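D-glycero-D-manno-heptose 1-phosphate kinase (Bacteroides thetaiotaomicron, PDB 3K85) probably transfers the terminal phosphate of ATP to a heptose phosphate, as a member of the GHMP kinase family. Local coordinates at residues Leu185-Ile191 against Lys243-Gly249; Ala164-Phe169 against Phe331-Ala336; Val283-Ala287 against Ala318-Leu322. All blocks are in the same frame, centred on the assembly; numbering follows the deposited sequence.

Contact 1: residues Leu185-Ile191 against Lys243-Gly249; sequences LKMKRWI and KLALLKG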
# COMPACT_ATOMS: atom_id res chain seq x y z
N LEU A 185 1.74 1.95 1.33
CA LEU A 185 2.20 1.02 0.30
C LEU A 185 2.65 -0.37 0.77
O LEU A 185 3.48 -0.48 1.67
CB LEU A 185 3.37 1.64 -0.48
CG LEU A 185 3.22 3.01 -1.15
CD1 LEU A 185 4.57 3.39 -1.78
CD2 LEU A 185 2.13 2.98 -2.21
N LYS A 186 2.09 -1.42 0.18
CA LYS A 186 2.51 -2.78 0.51
C LYS A 186 3.84 -2.96 -0.20
O LYS A 186 3.91 -2.81 -1.41
CB LYS A 186 1.55 -3.85 -0.03
CG LYS A 186 0.22 -3.98 0.67
CD LYS A 186 -0.40 -5.36 0.43
CE LYS A 186 -0.48 -5.71 -1.05
NZ LYS A 186 -1.33 -6.90 -1.29
N MSE A 187 4.90 -3.28 0.52
CA MSE A 187 6.18 -3.47 -0.15
C MSE A 187 6.55 -4.95 -0.19
O MSE A 187 6.59 -5.61 0.84
CB MSE A 187 7.28 -2.68 0.56
CG MSE A 187 7.22 -1.18 0.32
SE MSE A 187 7.59 -0.61 -1.53
CE MSE A 187 9.47 -1.03 -1.58
N LYS A 188 6.79 -5.48 -1.39
CA LYS A 188 7.19 -6.87 -1.51
C LYS A 188 8.42 -7.12 -0.63
O LYS A 188 9.34 -6.31 -0.59
CB LYS A 188 7.49 -7.21 -2.98
CG LYS A 188 6.23 -7.21 -3.85
CD LYS A 188 6.35 -8.15 -5.04
CE LYS A 188 7.35 -7.64 -6.09
NZ LYS A 188 6.85 -6.43 -6.84
N ARG A 189 8.43 -8.23 0.10
CA ARG A 189 9.54 -8.54 1.00
C ARG A 189 10.92 -8.50 0.36
O ARG A 189 11.88 -8.01 0.98
CB ARG A 189 9.33 -9.91 1.67
CG ARG A 189 10.44 -10.24 2.66
CD ARG A 189 10.32 -11.65 3.22
NE ARG A 189 10.48 -12.67 2.19
CZ ARG A 189 10.44 -13.98 2.42
NH1 ARG A 189 10.25 -14.42 3.66
NH2 ARG A 189 10.60 -14.84 1.43
N TRP A 190 11.05 -9.00 -0.86
CA TRP A 190 12.35 -9.00 -1.50
C TRP A 190 12.88 -7.61 -1.82
O TRP A 190 14.09 -7.40 -1.88
CB TRP A 190 12.33 -9.86 -2.77
CG TRP A 190 11.72 -9.20 -3.97
CD1 TRP A 190 10.45 -9.36 -4.42
CD2 TRP A 190 12.36 -8.31 -4.89
NE1 TRP A 190 10.25 -8.63 -5.56
CE2 TRP A 190 11.41 -7.97 -5.87
CE3 TRP A 190 13.65 -7.76 -4.97
CZ2 TRP A 190 11.71 -7.11 -6.94
CZ3 TRP A 190 13.94 -6.90 -6.03
CH2 TRP A 190 12.98 -6.59 -7.00
N ILE A 191 11.98 -6.65 -2.04
CA ILE A 191 12.41 -5.28 -2.34
C ILE A 191 12.95 -4.66 -1.05
O ILE A 191 13.97 -3.97 -1.03
CB ILE A 191 11.23 -4.42 -2.88
CG1 ILE A 191 10.83 -4.93 -4.27
CG2 ILE A 191 11.60 -2.95 -2.93
CD1 ILE A 191 9.59 -4.27 -4.80
N LYS A 243 9.17 6.73 -5.73
CA LYS A 243 8.10 5.77 -5.49
C LYS A 243 8.11 4.74 -6.60
O LYS A 243 8.21 3.53 -6.36
CB LYS A 243 6.73 6.46 -5.48
CG LYS A 243 5.59 5.50 -5.19
CD LYS A 243 4.23 6.16 -5.32
CE LYS A 243 3.94 6.54 -6.76
NZ LYS A 243 2.53 6.99 -6.91
N LEU A 244 8.02 5.23 -7.83
CA LEU A 244 8.00 4.37 -9.00
C LEU A 244 9.26 3.51 -9.15
O LEU A 244 9.21 2.42 -9.73
CB LEU A 244 7.77 5.23 -10.24
CG LEU A 244 7.78 4.52 -11.60
CD1 LEU A 244 6.77 3.36 -11.60
CD2 LEU A 244 7.46 5.54 -12.69
N ALA A 245 10.40 3.98 -8.64
CA ALA A 245 11.63 3.21 -8.73
C ALA A 245 11.64 2.06 -7.72
O ALA A 245 11.92 0.92 -8.07
CB ALA A 245 12.83 4.12 -8.48
N LEU A 246 11.32 2.37 -6.46
CA LEU A 246 11.30 1.35 -5.41
C LEU A 246 10.18 0.32 -5.50
O LEU A 246 10.32 -0.79 -4.97
CB LEU A 246 11.25 2.02 -4.04
CG LEU A 246 12.52 2.71 -3.56
CD1 LEU A 246 12.30 3.18 -2.13
CD2 LEU A 246 13.70 1.76 -3.64
N LEU A 247 9.07 0.68 -6.14
CA LEU A 247 7.96 -0.26 -6.28
C LEU A 247 8.36 -1.40 -7.22
O LEU A 247 7.74 -2.46 -7.22
CB LEU A 247 6.72 0.44 -6.82
CG LEU A 247 5.96 1.35 -5.86
CD1 LEU A 247 4.74 1.92 -6.57
CD2 LEU A 247 5.54 0.56 -4.63
N LYS A 248 9.37 -1.15 -8.04
CA LYS A 248 9.85 -2.15 -8.99
C LYS A 248 11.14 -2.82 -8.50
O LYS A 248 11.63 -3.77 -9.09
CB LYS A 248 10.08 -1.51 -10.37
CG LYS A 248 8.80 -1.19 -11.14
CD LYS A 248 9.09 -0.76 -12.58
CE LYS A 248 7.86 -0.87 -13.50
NZ LYS A 248 6.76 0.09 -13.17
N GLY A 249 11.69 -2.30 -7.39
CA GLY A 249 12.91 -2.86 -6.84
C GLY A 249 14.16 -2.33 -7.51
O GLY A 249 15.26 -2.85 -7.32
O HOH W 1 5.87 -3.61 -5.95
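I191 pushes both of its branches against the end of helix 230-246, with CG2 only 3.2 Å from L246 O. Since CG1 stands anti to the carbonyl carbon (chi1 -68°) and the branch then runs extended (chi2 174°), CD1 points at the same helix end and comes within 3.5 Å of L247 O. CG1 also lies over the centre of one face of the W190 ring, whose CH2 meets G249 CA obliquely at 3.7 Å. G249 is the C-prime residue of the Schellman motif that closes this helix, and a CB on it would strike W190 CH2. In the selenomethionine M187, chi1 and chi2 set SE 3.9 Å from L247 CD2, the side chains crossing at about a right angle; the bend at chi3 (-70°) then places CE 3.5 Å from L246 O. L185 CD1 meets that same L247 methyl, likewise crossing L247. Trimming I191 to an alanine is likely to open a gap before the L246 and L247 carbonyls and leave the W190 ring without its neighbour over that face. The one polar bridge is a water that accepts from K188 NZ and appears to donate to L247 O. With no direct hydrogen bond between the segments, the join depends mainly on methyls packed against the backbone carbonyls of L246 and L247 as well as against leucine side chains.

Contact 2: residues Ala164-Phe169 against Phe331-Ala336; sequences AAFGGF and FIDDGA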
# COMPACT_ATOMS: atom_id res chain seq x y z
N ALA A 164 5.23 8.18 11.94
CA ALA A 164 5.19 7.51 13.22
C ALA A 164 3.87 6.80 13.51
O ALA A 164 3.87 5.66 13.98
CB ALA A 164 5.49 8.50 14.34
N ALA A 165 2.75 7.46 13.23
CA ALA A 165 1.44 6.88 13.49
C ALA A 165 0.98 5.82 12.49
O ALA A 165 0.28 4.88 12.86
CB ALA A 165 0.38 8.00 13.60
N PHE A 166 1.38 5.98 11.23
CA PHE A 166 0.98 5.05 10.17
C PHE A 166 1.88 3.83 10.00
O PHE A 166 1.36 2.71 9.91
CB PHE A 166 0.83 5.80 8.85
CG PHE A 166 -0.43 6.62 8.77
CD1 PHE A 166 -1.57 6.11 8.13
CD2 PHE A 166 -0.49 7.88 9.36
CE1 PHE A 166 -2.75 6.86 8.08
CE2 PHE A 166 -1.67 8.63 9.32
CZ PHE A 166 -2.81 8.12 8.68
N GLY A 167 3.20 4.03 9.95
CA GLY A 167 4.12 2.92 9.80
C GLY A 167 4.26 2.39 8.38
O GLY A 167 3.37 2.61 7.55
N GLY A 168 5.38 1.71 8.11
CA GLY A 168 5.65 1.14 6.80
C GLY A 168 6.19 2.11 5.76
O GLY A 168 6.76 3.14 6.11
N PHE A 169 6.06 1.76 4.48
CA PHE A 169 6.48 2.63 3.37
C PHE A 169 5.22 3.42 2.96
O PHE A 169 4.22 2.85 2.49
CB PHE A 169 6.96 1.81 2.17
CG PHE A 169 8.35 1.26 2.32
CD1 PHE A 169 9.41 1.79 1.58
CD2 PHE A 169 8.61 0.23 3.23
CE1 PHE A 169 10.70 1.30 1.75
CE2 PHE A 169 9.91 -0.26 3.40
CZ PHE A 169 10.95 0.27 2.66
N PHE A 331 13.82 -1.95 8.20
CA PHE A 331 12.56 -1.27 7.96
C PHE A 331 11.50 -2.00 8.76
O PHE A 331 11.54 -3.23 8.87
CB PHE A 331 12.21 -1.32 6.48
CG PHE A 331 13.04 -0.41 5.64
CD1 PHE A 331 12.91 0.97 5.74
CD2 PHE A 331 13.96 -0.93 4.74
CE1 PHE A 331 13.67 1.82 4.96
CE2 PHE A 331 14.73 -0.09 3.95
CZ PHE A 331 14.59 1.29 4.06
N ILE A 332 10.56 -1.27 9.34
CA ILE A 332 9.50 -1.91 10.11
C ILE A 332 8.19 -1.46 9.46
O ILE A 332 8.01 -0.29 9.15
CB ILE A 332 9.59 -1.50 11.61
CG1 ILE A 332 8.52 -2.24 12.42
CG2 ILE A 332 9.43 -0.01 11.78
CD1 ILE A 332 8.69 -3.76 12.41
N ASP A 333 7.28 -2.41 9.23
CA ASP A 333 6.02 -2.08 8.57
C ASP A 333 4.89 -1.56 9.44
O ASP A 333 3.89 -1.06 8.92
CB ASP A 333 5.49 -3.28 7.79
CG ASP A 333 4.29 -2.93 6.91
OD1 ASP A 333 4.48 -2.21 5.90
OD2 ASP A 333 3.15 -3.34 7.24
N ASP A 334 5.03 -1.68 10.75
CA ASP A 334 3.98 -1.23 11.66
C ASP A 334 4.18 0.18 12.17
O ASP A 334 5.29 0.69 12.26
CB ASP A 334 3.88 -2.19 12.85
CG ASP A 334 3.12 -3.46 12.51
OD1 ASP A 334 3.15 -3.87 11.32
OD2 ASP A 334 2.51 -4.05 13.43
N GLY A 335 3.08 0.83 12.51
CA GLY A 335 3.15 2.17 13.05
C GLY A 335 3.05 2.07 14.55
O GLY A 335 3.12 0.98 15.12
N ALA A 336 2.87 3.20 15.21
CA ALA A 336 2.76 3.26 16.66
C ALA A 336 1.62 2.40 17.20
O ALA A 336 0.54 2.33 16.61
CB ALA A 336 2.57 4.71 17.09
O HOH W 2 -0.21 2.26 13.59
O HOH W 3 4.92 -0.59 3.93
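F169 presents the edge of its ring to the face of F331, an edge-to-face pair in the GHMP kinase fold, where the two glycines after helix 159-166 run beside the loop that leads into strand 337-340. The planes meet at 51°, and F169 CZ stands 3.6 Å above the F331 plane, over its centre. It is brought there by a chi1 of -77°, which sets CG of F169 anti to the carbonyl carbon, and the two side chains cross at about a right angle; V192 and L195 of helix 189-197 pack against F331. D333 is turned differently: its CG is anti to the backbone N (chi1 -172°), which carries OD1 back to 3.7 Å from G168 CA. A water in the plane of the F169 ring, at its edge, lies between D333 OD1 and F169 N, while OD2 forms a salt bridge with K186 of the second subunit. Farther along, the backbones touch, G167 CA being 3.5 Å from G335 CA, and a CB on G335 would collide with A165 O. G168 N makes a weak hydrogen bond to I332 O and a hydrogen bond to T36 OG1. At the far end A336 N donates to A164 O over 2.9 Å, lying in the carbonyl plane.

Contact 3: residues Val283-Ala287 against Ala318-Leu322; sequences VATGA and ALNNL
Packing of apolar side chains joins V283, A284 and A287 to A318, L319 and L322, bringing a helical turn ahead of strand 291-294 up against the end of helix 309-320 in the C-terminal part of the GHMP kinase fold. The interface is small, burying about 201 Å² in all, and leucine methyls do most of the touching. V283 and L322 reach toward each other tip to tip, with V283 CG1 3.7 Å from L322 CD2. The valine manages this by setting CG1 between its backbone N and carbonyl carbon (chi1 67°). L322 holds chi1 at -92°, away from a staggered value, and its CD2 also rests 3.8 Å from A284 CA. L319 comes in beside it. Its CG is anti to the carbonyl carbon (chi1 -69°), and CD2 touches two alanines, 4.1 Å from A284 CB and 4.2 Å from A287 CB. That same methyl lies 3.5 Å from A284 O, a carbonyl already engaged by A287 N, so the leucine covers a polar atom that has its partner. At the other margin the A287 and A318 CB atoms face each other at 4.4 Å. Y202 of strand 199-202 touches A284, L319 and L322, and F305 of strand 303-306 touches L319, so the methyl cluster is seated on the three-stranded antiparallel sheet. No other protein chain of the assembly reaches these two segments. The contact thus joins the turn before strand 291-294 to the end of helix 309-320 over this sheet. The strand order 1-3-2, with helix 309-320 packed on the sheet, is consistent with the ferredoxin-like alpha/beta sandwich known from C-terminal domains of GHMP kinases.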
# COMPACT_ATOMS: atom_id res chain seq x y z
N VAL A 283 33.79 14.03 5.20
CA VAL A 283 34.82 13.00 5.24
C VAL A 283 34.12 11.68 4.91
O VAL A 283 34.68 10.81 4.23
CB VAL A 283 35.50 12.91 6.66
CG1 VAL A 283 34.51 12.40 7.70
CG2 VAL A 283 36.72 12.01 6.62
N ALA A 284 32.88 11.57 5.37
CA ALA A 284 32.06 10.38 5.15
C ALA A 284 31.85 10.06 3.68
O ALA A 284 32.21 8.97 3.22
CB ALA A 284 30.72 10.54 5.86
N THR A 285 31.26 10.99 2.93
CA THR A 285 31.01 10.76 1.51
C THR A 285 32.31 10.46 0.77
O THR A 285 32.30 9.93 -0.34
CB THR A 285 30.28 11.97 0.85
OG1 THR A 285 29.02 12.20 1.51
CG2 THR A 285 30.01 11.70 -0.63
N GLY A 286 33.44 10.78 1.40
CA GLY A 286 34.74 10.53 0.81
C GLY A 286 34.91 9.05 0.46
O GLY A 286 35.52 8.71 -0.55
N ALA A 287 34.36 8.18 1.31
CA ALA A 287 34.42 6.74 1.10
C ALA A 287 33.36 6.34 0.06
O ALA A 287 32.17 6.27 0.36
CB ALA A 287 34.17 6.01 2.41
N ALA A 318 34.84 0.94 6.45
CA ALA A 318 35.58 2.17 6.24
C ALA A 318 35.01 3.30 7.08
O ALA A 318 35.75 3.95 7.82
CB ALA A 318 35.56 2.54 4.77
N LEU A 319 33.70 3.52 6.97
CA LEU A 319 33.05 4.59 7.73
C LEU A 319 33.22 4.44 9.24
O LEU A 319 33.48 5.42 9.94
CB LEU A 319 31.56 4.67 7.38
CG LEU A 319 31.17 5.16 5.97
CD1 LEU A 319 29.65 5.15 5.83
CD2 LEU A 319 31.72 6.55 5.73
N ASN A 320 33.07 3.22 9.76
CA ASN A 320 33.21 3.00 11.20
C ASN A 320 34.63 3.34 11.65
O ASN A 320 34.88 3.55 12.84
CB ASN A 320 32.88 1.55 11.58
CG ASN A 320 31.39 1.29 11.64
OD1 ASN A 320 30.70 1.28 10.63
ND2 ASN A 320 30.87 1.08 12.85
N ASN A 321 35.55 3.38 10.69
CA ASN A 321 36.94 3.73 10.99
C ASN A 321 37.07 5.24 11.08
O ASN A 321 38.16 5.77 11.27
CB ASN A 321 37.89 3.18 9.93
CG ASN A 321 38.41 1.79 10.26
OD1 ASN A 321 38.77 1.51 11.41
ND2 ASN A 321 38.47 0.92 9.26
N LEU A 322 35.94 5.93 10.92
CA LEU A 322 35.92 7.38 11.00
C LEU A 322 35.58 7.76 12.44
O LEU A 322 35.48 6.89 13.31
CB LEU A 322 34.89 7.97 10.04
CG LEU A 322 35.39 8.36 8.64
CD1 LEU A 322 36.16 7.21 8.01
CD2 LEU A 322 34.20 8.75 7.77

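Contacts 1 and 2 form one continuous region, their centres 15 Å apart. They touch where L185 N probably bonds to F169 O, pairing strand 179-185 with strand 169-175, and where M187 CG packs on F169 CG. Both also meet the second subunit. Along the chain, contact 2 spans the longest loop, from 164-169 to 331-336, and contacts 1 and 3 follow one another within it. Contact 3 stands apart, its centre 29 Å from that of contact 1 and 30 Å from that of contact 2. Contact 1 thus ties the large sheet's edge to helix 230-246, contact 2 joins the end of helix 159-166 to the loop before strand 337-340, and contact 3 lies wholly within the C-terminal part.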